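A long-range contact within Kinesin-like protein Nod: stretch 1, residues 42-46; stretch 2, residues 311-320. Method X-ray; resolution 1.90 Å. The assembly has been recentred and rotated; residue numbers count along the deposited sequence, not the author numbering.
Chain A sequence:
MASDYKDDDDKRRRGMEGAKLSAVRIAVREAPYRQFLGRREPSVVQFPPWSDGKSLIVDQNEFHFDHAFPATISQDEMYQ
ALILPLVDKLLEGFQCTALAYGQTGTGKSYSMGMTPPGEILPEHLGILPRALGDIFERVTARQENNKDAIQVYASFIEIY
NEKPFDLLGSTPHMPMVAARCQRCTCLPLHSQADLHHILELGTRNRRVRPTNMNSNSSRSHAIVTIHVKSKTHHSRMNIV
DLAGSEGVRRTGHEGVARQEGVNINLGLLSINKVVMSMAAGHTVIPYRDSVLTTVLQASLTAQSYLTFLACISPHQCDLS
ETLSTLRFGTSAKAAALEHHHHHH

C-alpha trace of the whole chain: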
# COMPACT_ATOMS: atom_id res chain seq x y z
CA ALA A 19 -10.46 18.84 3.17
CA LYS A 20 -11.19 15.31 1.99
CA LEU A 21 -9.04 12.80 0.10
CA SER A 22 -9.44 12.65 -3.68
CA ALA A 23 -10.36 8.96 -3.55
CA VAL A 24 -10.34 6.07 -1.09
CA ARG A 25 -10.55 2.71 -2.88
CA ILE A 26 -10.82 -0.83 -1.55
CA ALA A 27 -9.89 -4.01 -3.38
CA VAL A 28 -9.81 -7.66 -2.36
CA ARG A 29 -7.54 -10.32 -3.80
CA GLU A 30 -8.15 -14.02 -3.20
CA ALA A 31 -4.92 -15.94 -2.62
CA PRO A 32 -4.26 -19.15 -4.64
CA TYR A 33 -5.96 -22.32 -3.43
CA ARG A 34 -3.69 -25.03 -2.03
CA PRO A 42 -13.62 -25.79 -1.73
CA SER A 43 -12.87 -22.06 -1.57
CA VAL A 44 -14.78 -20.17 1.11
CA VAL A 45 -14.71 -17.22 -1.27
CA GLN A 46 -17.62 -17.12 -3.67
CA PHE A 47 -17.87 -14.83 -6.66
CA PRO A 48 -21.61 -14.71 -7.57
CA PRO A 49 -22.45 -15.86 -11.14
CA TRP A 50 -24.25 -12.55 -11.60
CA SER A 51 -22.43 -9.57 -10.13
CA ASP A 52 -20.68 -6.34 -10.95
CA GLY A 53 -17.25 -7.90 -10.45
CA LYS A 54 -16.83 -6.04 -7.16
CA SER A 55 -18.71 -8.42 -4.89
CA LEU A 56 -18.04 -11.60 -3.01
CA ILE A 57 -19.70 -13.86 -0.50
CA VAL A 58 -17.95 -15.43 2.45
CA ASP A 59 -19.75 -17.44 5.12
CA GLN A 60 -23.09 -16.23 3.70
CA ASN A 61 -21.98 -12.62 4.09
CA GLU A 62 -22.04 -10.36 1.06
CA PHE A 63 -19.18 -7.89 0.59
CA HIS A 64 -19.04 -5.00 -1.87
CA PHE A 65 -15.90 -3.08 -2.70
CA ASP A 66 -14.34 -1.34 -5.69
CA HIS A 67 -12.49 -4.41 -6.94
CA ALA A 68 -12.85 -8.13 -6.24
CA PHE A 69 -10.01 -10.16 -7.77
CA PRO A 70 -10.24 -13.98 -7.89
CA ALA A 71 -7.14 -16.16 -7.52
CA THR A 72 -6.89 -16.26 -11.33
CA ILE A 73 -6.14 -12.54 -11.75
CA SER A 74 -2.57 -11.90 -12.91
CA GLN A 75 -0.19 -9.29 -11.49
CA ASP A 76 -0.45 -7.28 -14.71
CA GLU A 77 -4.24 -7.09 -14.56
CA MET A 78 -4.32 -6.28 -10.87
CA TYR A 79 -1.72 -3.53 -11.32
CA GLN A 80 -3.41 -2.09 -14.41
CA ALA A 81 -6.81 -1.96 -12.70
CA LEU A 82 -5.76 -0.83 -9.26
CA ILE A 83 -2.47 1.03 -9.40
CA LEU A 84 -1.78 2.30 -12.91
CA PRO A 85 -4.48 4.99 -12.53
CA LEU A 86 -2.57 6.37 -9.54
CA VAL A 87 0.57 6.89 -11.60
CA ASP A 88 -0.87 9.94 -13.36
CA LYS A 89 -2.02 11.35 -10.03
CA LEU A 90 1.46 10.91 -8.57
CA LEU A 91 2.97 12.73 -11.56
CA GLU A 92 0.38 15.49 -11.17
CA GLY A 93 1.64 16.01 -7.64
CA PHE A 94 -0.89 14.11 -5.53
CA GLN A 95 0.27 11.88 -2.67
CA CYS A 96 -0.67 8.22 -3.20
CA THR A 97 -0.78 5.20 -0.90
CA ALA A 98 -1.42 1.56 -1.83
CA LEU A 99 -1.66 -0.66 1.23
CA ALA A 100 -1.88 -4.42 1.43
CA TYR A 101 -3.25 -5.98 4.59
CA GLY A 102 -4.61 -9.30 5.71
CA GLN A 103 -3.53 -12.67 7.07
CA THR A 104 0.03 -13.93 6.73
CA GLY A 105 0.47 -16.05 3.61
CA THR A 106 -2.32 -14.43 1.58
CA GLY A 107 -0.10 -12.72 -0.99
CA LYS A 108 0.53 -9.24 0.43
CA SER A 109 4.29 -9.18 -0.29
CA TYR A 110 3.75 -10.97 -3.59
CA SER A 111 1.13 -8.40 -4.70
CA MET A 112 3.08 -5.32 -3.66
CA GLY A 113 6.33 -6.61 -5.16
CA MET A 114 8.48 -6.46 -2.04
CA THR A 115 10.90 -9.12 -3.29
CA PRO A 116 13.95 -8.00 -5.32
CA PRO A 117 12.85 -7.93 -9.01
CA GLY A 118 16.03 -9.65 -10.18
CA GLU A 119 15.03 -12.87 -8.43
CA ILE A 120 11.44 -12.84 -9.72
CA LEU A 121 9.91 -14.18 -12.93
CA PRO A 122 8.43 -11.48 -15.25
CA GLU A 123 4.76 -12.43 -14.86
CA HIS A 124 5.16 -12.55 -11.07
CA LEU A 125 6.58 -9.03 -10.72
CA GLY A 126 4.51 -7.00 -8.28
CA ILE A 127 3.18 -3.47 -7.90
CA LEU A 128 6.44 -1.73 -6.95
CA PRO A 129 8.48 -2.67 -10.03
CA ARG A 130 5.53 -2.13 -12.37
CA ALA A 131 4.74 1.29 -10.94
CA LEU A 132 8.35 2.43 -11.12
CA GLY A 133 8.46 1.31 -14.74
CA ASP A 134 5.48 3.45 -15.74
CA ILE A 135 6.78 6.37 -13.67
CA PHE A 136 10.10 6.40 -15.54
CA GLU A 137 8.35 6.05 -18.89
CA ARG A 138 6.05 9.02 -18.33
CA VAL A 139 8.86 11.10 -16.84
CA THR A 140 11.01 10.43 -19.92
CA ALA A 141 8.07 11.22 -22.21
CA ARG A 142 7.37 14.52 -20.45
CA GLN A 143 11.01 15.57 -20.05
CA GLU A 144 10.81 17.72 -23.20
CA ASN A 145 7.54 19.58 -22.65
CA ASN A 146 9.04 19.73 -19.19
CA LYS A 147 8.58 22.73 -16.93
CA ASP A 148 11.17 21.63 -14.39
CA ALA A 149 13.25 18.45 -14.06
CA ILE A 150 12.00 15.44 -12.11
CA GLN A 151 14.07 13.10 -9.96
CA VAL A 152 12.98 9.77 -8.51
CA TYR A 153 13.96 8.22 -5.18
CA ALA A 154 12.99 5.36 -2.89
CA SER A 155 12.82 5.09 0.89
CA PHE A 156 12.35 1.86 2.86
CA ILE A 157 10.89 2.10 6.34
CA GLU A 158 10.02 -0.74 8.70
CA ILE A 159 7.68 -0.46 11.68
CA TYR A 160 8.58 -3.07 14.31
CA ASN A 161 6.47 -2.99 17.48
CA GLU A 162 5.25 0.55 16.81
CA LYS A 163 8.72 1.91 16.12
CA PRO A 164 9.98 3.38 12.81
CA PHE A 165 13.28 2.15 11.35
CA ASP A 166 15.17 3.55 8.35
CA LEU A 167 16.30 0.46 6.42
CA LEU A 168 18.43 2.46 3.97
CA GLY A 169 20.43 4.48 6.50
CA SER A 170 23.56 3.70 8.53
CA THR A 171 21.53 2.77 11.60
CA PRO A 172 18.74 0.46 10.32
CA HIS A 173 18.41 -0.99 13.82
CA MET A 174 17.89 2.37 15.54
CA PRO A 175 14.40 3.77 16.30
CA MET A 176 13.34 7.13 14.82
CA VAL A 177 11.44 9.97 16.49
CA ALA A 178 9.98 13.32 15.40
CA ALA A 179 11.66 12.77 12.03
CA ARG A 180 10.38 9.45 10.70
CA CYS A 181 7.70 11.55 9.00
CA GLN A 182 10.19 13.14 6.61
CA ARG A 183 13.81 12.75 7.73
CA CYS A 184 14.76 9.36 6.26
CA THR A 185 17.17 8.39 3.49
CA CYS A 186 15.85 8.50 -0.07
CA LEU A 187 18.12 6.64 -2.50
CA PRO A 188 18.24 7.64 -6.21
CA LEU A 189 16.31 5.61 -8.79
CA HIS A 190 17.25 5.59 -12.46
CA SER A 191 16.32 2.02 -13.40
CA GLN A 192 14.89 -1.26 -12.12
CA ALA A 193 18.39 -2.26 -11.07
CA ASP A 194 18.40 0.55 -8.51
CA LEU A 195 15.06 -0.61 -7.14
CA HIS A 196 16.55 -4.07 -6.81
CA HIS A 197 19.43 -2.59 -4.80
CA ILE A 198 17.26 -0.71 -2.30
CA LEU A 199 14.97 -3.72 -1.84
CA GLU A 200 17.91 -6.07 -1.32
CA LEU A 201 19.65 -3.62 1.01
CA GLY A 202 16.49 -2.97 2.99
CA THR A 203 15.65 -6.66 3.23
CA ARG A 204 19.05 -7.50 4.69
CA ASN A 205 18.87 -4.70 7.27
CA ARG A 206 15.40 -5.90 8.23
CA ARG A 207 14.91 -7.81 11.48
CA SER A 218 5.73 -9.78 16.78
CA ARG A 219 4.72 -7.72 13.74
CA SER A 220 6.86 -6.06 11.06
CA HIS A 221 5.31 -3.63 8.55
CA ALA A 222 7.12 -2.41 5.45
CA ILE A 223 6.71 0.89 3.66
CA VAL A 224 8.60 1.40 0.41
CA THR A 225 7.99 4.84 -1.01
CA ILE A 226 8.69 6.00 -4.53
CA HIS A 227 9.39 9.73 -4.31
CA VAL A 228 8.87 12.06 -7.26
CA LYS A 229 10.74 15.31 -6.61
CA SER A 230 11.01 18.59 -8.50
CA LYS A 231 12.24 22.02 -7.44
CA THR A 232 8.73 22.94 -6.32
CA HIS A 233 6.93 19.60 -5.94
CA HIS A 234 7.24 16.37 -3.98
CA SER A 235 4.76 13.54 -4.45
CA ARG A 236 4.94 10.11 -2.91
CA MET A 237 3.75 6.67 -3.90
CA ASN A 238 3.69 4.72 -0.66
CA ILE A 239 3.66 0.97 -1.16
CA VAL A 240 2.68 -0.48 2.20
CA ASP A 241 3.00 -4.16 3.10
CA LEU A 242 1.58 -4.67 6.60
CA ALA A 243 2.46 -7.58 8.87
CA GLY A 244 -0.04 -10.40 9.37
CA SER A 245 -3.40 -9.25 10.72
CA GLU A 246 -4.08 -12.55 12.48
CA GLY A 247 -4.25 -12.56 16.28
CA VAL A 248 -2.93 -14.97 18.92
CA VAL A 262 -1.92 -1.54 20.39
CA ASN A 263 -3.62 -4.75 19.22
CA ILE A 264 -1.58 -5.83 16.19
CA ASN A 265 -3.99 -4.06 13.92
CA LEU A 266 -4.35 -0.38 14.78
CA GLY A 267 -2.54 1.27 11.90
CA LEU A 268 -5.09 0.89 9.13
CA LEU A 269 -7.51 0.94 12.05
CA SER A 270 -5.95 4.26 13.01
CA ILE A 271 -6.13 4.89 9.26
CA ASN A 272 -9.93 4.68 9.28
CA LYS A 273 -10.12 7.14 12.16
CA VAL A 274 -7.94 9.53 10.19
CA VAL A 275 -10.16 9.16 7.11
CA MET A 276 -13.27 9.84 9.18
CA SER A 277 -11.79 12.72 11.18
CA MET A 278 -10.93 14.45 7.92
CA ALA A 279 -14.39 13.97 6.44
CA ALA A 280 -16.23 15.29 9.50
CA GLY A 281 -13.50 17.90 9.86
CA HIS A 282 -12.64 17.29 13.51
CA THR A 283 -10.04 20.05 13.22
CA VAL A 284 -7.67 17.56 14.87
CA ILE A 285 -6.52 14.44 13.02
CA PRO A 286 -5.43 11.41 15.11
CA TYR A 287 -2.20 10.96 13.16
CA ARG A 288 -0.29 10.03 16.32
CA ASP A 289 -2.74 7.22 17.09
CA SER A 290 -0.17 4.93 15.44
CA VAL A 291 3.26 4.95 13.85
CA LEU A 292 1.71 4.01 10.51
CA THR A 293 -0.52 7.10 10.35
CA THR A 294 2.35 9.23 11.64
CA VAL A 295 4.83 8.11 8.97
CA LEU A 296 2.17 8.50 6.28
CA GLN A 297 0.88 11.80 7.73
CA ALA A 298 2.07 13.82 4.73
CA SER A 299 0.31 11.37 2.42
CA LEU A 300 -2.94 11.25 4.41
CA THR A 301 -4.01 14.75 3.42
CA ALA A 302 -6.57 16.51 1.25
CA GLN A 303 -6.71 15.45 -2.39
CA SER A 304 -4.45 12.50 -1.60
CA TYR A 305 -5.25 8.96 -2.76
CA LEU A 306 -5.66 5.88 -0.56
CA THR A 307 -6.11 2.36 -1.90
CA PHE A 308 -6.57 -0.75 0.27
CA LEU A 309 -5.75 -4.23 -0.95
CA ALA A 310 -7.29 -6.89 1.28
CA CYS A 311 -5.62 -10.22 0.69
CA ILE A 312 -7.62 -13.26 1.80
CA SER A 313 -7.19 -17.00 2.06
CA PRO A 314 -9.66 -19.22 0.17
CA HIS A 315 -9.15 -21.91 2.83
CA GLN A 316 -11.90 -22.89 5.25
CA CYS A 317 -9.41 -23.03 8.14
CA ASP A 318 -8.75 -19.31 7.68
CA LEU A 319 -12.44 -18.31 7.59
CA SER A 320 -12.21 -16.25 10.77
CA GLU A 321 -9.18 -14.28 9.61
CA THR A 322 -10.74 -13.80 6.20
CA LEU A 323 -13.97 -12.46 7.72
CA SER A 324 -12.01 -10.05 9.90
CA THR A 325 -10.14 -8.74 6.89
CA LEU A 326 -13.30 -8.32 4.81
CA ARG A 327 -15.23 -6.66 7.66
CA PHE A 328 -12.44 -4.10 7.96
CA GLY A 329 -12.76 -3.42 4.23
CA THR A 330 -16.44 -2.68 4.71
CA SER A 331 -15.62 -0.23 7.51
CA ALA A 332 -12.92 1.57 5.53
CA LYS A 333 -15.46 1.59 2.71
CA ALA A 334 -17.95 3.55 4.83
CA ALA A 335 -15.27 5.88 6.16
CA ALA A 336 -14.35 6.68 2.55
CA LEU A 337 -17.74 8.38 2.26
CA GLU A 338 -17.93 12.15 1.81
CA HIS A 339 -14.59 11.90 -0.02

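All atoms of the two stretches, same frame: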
# COMPACT_ATOMS: atom_id res chain seq x y z
N PRO A 42 -12.50 -26.72 -1.51
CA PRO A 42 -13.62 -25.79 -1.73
C PRO A 42 -13.34 -24.40 -1.14
O PRO A 42 -13.31 -24.23 0.08
CB PRO A 42 -14.79 -26.49 -1.05
CG PRO A 42 -14.13 -27.19 0.10
CD PRO A 42 -12.88 -27.77 -0.54
N SER A 43 -13.15 -23.42 -2.01
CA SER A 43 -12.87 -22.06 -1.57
C SER A 43 -14.05 -21.46 -0.80
O SER A 43 -15.20 -21.60 -1.21
CB SER A 43 -12.55 -21.16 -2.77
OG SER A 43 -12.35 -19.82 -2.34
N VAL A 44 -13.74 -20.80 0.30
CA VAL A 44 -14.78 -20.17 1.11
C VAL A 44 -15.21 -18.88 0.43
O VAL A 44 -16.21 -18.27 0.80
CB VAL A 44 -14.27 -19.83 2.52
CG1 VAL A 44 -13.78 -21.09 3.21
CG2 VAL A 44 -13.15 -18.80 2.44
N VAL A 45 -14.42 -18.45 -0.55
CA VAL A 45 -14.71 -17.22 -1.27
C VAL A 45 -15.57 -17.53 -2.49
O VAL A 45 -15.21 -18.33 -3.34
CB VAL A 45 -13.42 -16.53 -1.74
CG1 VAL A 45 -13.76 -15.21 -2.44
CG2 VAL A 45 -12.49 -16.28 -0.56
N GLN A 46 -16.73 -16.89 -2.55
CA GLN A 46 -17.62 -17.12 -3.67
C GLN A 46 -17.83 -15.85 -4.47
O GLN A 46 -18.15 -14.80 -3.92
CB GLN A 46 -18.97 -17.62 -3.16
CG GLN A 46 -19.90 -18.08 -4.25
CD GLN A 46 -21.35 -18.05 -3.81
OE1 GLN A 46 -21.70 -18.59 -2.76
NE2 GLN A 46 -22.20 -17.41 -4.62
N CYS A 311 -6.00 -8.93 1.21
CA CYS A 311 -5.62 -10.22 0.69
C CYS A 311 -6.25 -11.25 1.61
O CYS A 311 -6.12 -11.14 2.83
CB CYS A 311 -4.09 -10.37 0.70
SG CYS A 311 -3.23 -9.22 -0.48
N ILE A 312 -6.93 -12.23 1.02
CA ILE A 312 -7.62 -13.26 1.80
C ILE A 312 -7.35 -14.68 1.34
O ILE A 312 -7.14 -14.95 0.16
CB ILE A 312 -9.14 -13.06 1.76
CG1 ILE A 312 -9.64 -13.13 0.30
CG2 ILE A 312 -9.51 -11.71 2.38
CD1 ILE A 312 -11.15 -13.01 0.14
N SER A 313 -7.39 -15.59 2.31
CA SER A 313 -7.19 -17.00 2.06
C SER A 313 -8.51 -17.62 1.61
O SER A 313 -9.58 -17.22 2.06
CB SER A 313 -6.73 -17.68 3.35
OG SER A 313 -6.64 -19.07 3.16
N PRO A 314 -8.45 -18.56 0.66
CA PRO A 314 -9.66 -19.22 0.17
C PRO A 314 -9.93 -20.47 1.00
O PRO A 314 -10.90 -21.19 0.76
CB PRO A 314 -9.28 -19.57 -1.26
CG PRO A 314 -7.84 -19.94 -1.11
CD PRO A 314 -7.32 -18.81 -0.25
N HIS A 315 -9.06 -20.72 1.97
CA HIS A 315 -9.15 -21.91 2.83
C HIS A 315 -10.13 -21.79 3.98
O HIS A 315 -10.16 -20.78 4.69
CB HIS A 315 -7.77 -22.24 3.39
CG HIS A 315 -6.68 -22.26 2.36
ND1 HIS A 315 -6.74 -23.02 1.22
CD2 HIS A 315 -5.49 -21.61 2.32
CE1 HIS A 315 -5.64 -22.84 0.51
NE2 HIS A 315 -4.87 -21.99 1.16
N GLN A 316 -10.91 -22.84 4.19
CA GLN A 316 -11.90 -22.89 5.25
C GLN A 316 -11.29 -22.64 6.63
O GLN A 316 -11.89 -21.97 7.47
CB GLN A 316 -12.62 -24.25 5.23
CG GLN A 316 -13.74 -24.40 6.24
CD GLN A 316 -14.88 -23.43 6.00
OE1 GLN A 316 -15.38 -23.31 4.88
NE2 GLN A 316 -15.31 -22.75 7.06
N CYS A 317 -10.09 -23.17 6.85
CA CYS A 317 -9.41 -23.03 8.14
C CYS A 317 -9.07 -21.57 8.47
O CYS A 317 -8.82 -21.24 9.63
CB CYS A 317 -8.11 -23.87 8.16
SG CYS A 317 -6.85 -23.37 6.94
N ASP A 318 -9.07 -20.71 7.46
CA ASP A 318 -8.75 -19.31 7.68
C ASP A 318 -10.00 -18.43 7.62
O ASP A 318 -9.87 -17.21 7.55
CB ASP A 318 -7.76 -18.81 6.63
CG ASP A 318 -6.49 -19.63 6.60
OD1 ASP A 318 -5.92 -19.87 7.69
OD2 ASP A 318 -6.06 -20.02 5.50
N LEU A 319 -11.18 -19.04 7.67
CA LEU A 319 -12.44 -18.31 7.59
C LEU A 319 -12.52 -17.10 8.51
O LEU A 319 -12.91 -16.01 8.10
CB LEU A 319 -13.62 -19.24 7.89
CG LEU A 319 -14.97 -18.52 7.82
CD1 LEU A 319 -15.16 -17.95 6.41
CD2 LEU A 319 -16.11 -19.48 8.17
N SER A 320 -12.15 -17.31 9.77
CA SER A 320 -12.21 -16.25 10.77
C SER A 320 -11.32 -15.06 10.42
O SER A 320 -11.73 -13.91 10.57
CB SER A 320 -11.82 -16.83 12.13
OG SER A 320 -12.07 -15.90 13.16
O HOH W 1 -15.01 -24.34 2.30

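A single carbonyl oxygen, that of Pro 314, carries the direct polar link between two stretches at least 267 residues apart in sequence wherever they touch, and it is approached by two successive residues of the other stretch. Val 44 N donates to Pro 314 O at 2.9 Å with an N-H...O angle of 159°, a short and nearly straight hydrogen bond, and the only one made directly across the contact. Beside it, Ser 43 CA lies 3.2 Å from Pro 314 O with an angle of 148° at the hydrogen, so a CA-H...O contact supplements the stronger N-H donor. The backbones are correspondingly near here: Ser 43 CA and Pro 314 CA are 4.6 Å apart, the nearest CA pair between the two stretches.

A water bridges the stretches as a second polar link. It donates to Pro 42 O at 2.8 Å and to Gln 316 OE1 at 2.8 Å, joining a backbone carbonyl of one stretch to a side-chain amide oxygen of the other. Both partners are acceptors and could not bond to each other directly; the water supplies a hydrogen to each. The CA-to-CB bond of Gln 316 points sideways, but with chi1 t and chi2 p the side chain folds so that its end comes nearer, and its OE1 also packs 3.2 Å from Val 44 CG1.

Val 44 has the largest covered area of any residue in the contact, 92 Å² of the 332 Å² buried in total. Its CA-to-CB bond points toward stretch 2, and its methyls and CB meet mixed surroundings: Val 44 CG1 is 3.8 Å from His 315 C, Val 44 CG2 is 3.9 Å from Ser 313 O, and Val 44 CB is 4.4 Å from Leu 319 CD1, a looser apolar approach. The CA-to-CB bond of Val 45, the next residue, also points toward stretch 2, and Val 45 makes the tighter apolar contact, with its CG2 3.6 Å from Ile 312 CD1. Ile 312 reaches it with chi1 p and chi2 t, from the end of a strand that begins earlier in the chain. Val 45 CG2 also lies 4.1 Å from Pro 314 CA, so it packs against the backbone of the proline as well.

Serine hydroxyls brace the backbone within each stretch. Val 45 N donates to Ser 43 OG at 3.1 Å, tying together the turn that presents Val 44; the same Ser 43 OG packs 3.3 Å from Pro 314 CB. In stretch 2, the CA-to-CB bond of Ser 313 points away from stretch 1. Ser 313 OG accepts from His 315 N at 3.2 Å and donates to Asp 318 OD2 at 2.6 Å, linking three residues around Pro 314. Asp 318 precedes the helix at the N-cap position, yet its side chain makes no capping bond. Backbone hydrogen bonds from Asp 318 N to His 315 O and from Leu 319 N to Gln 316 O, both 3.0 Å, complete the bend after the proline.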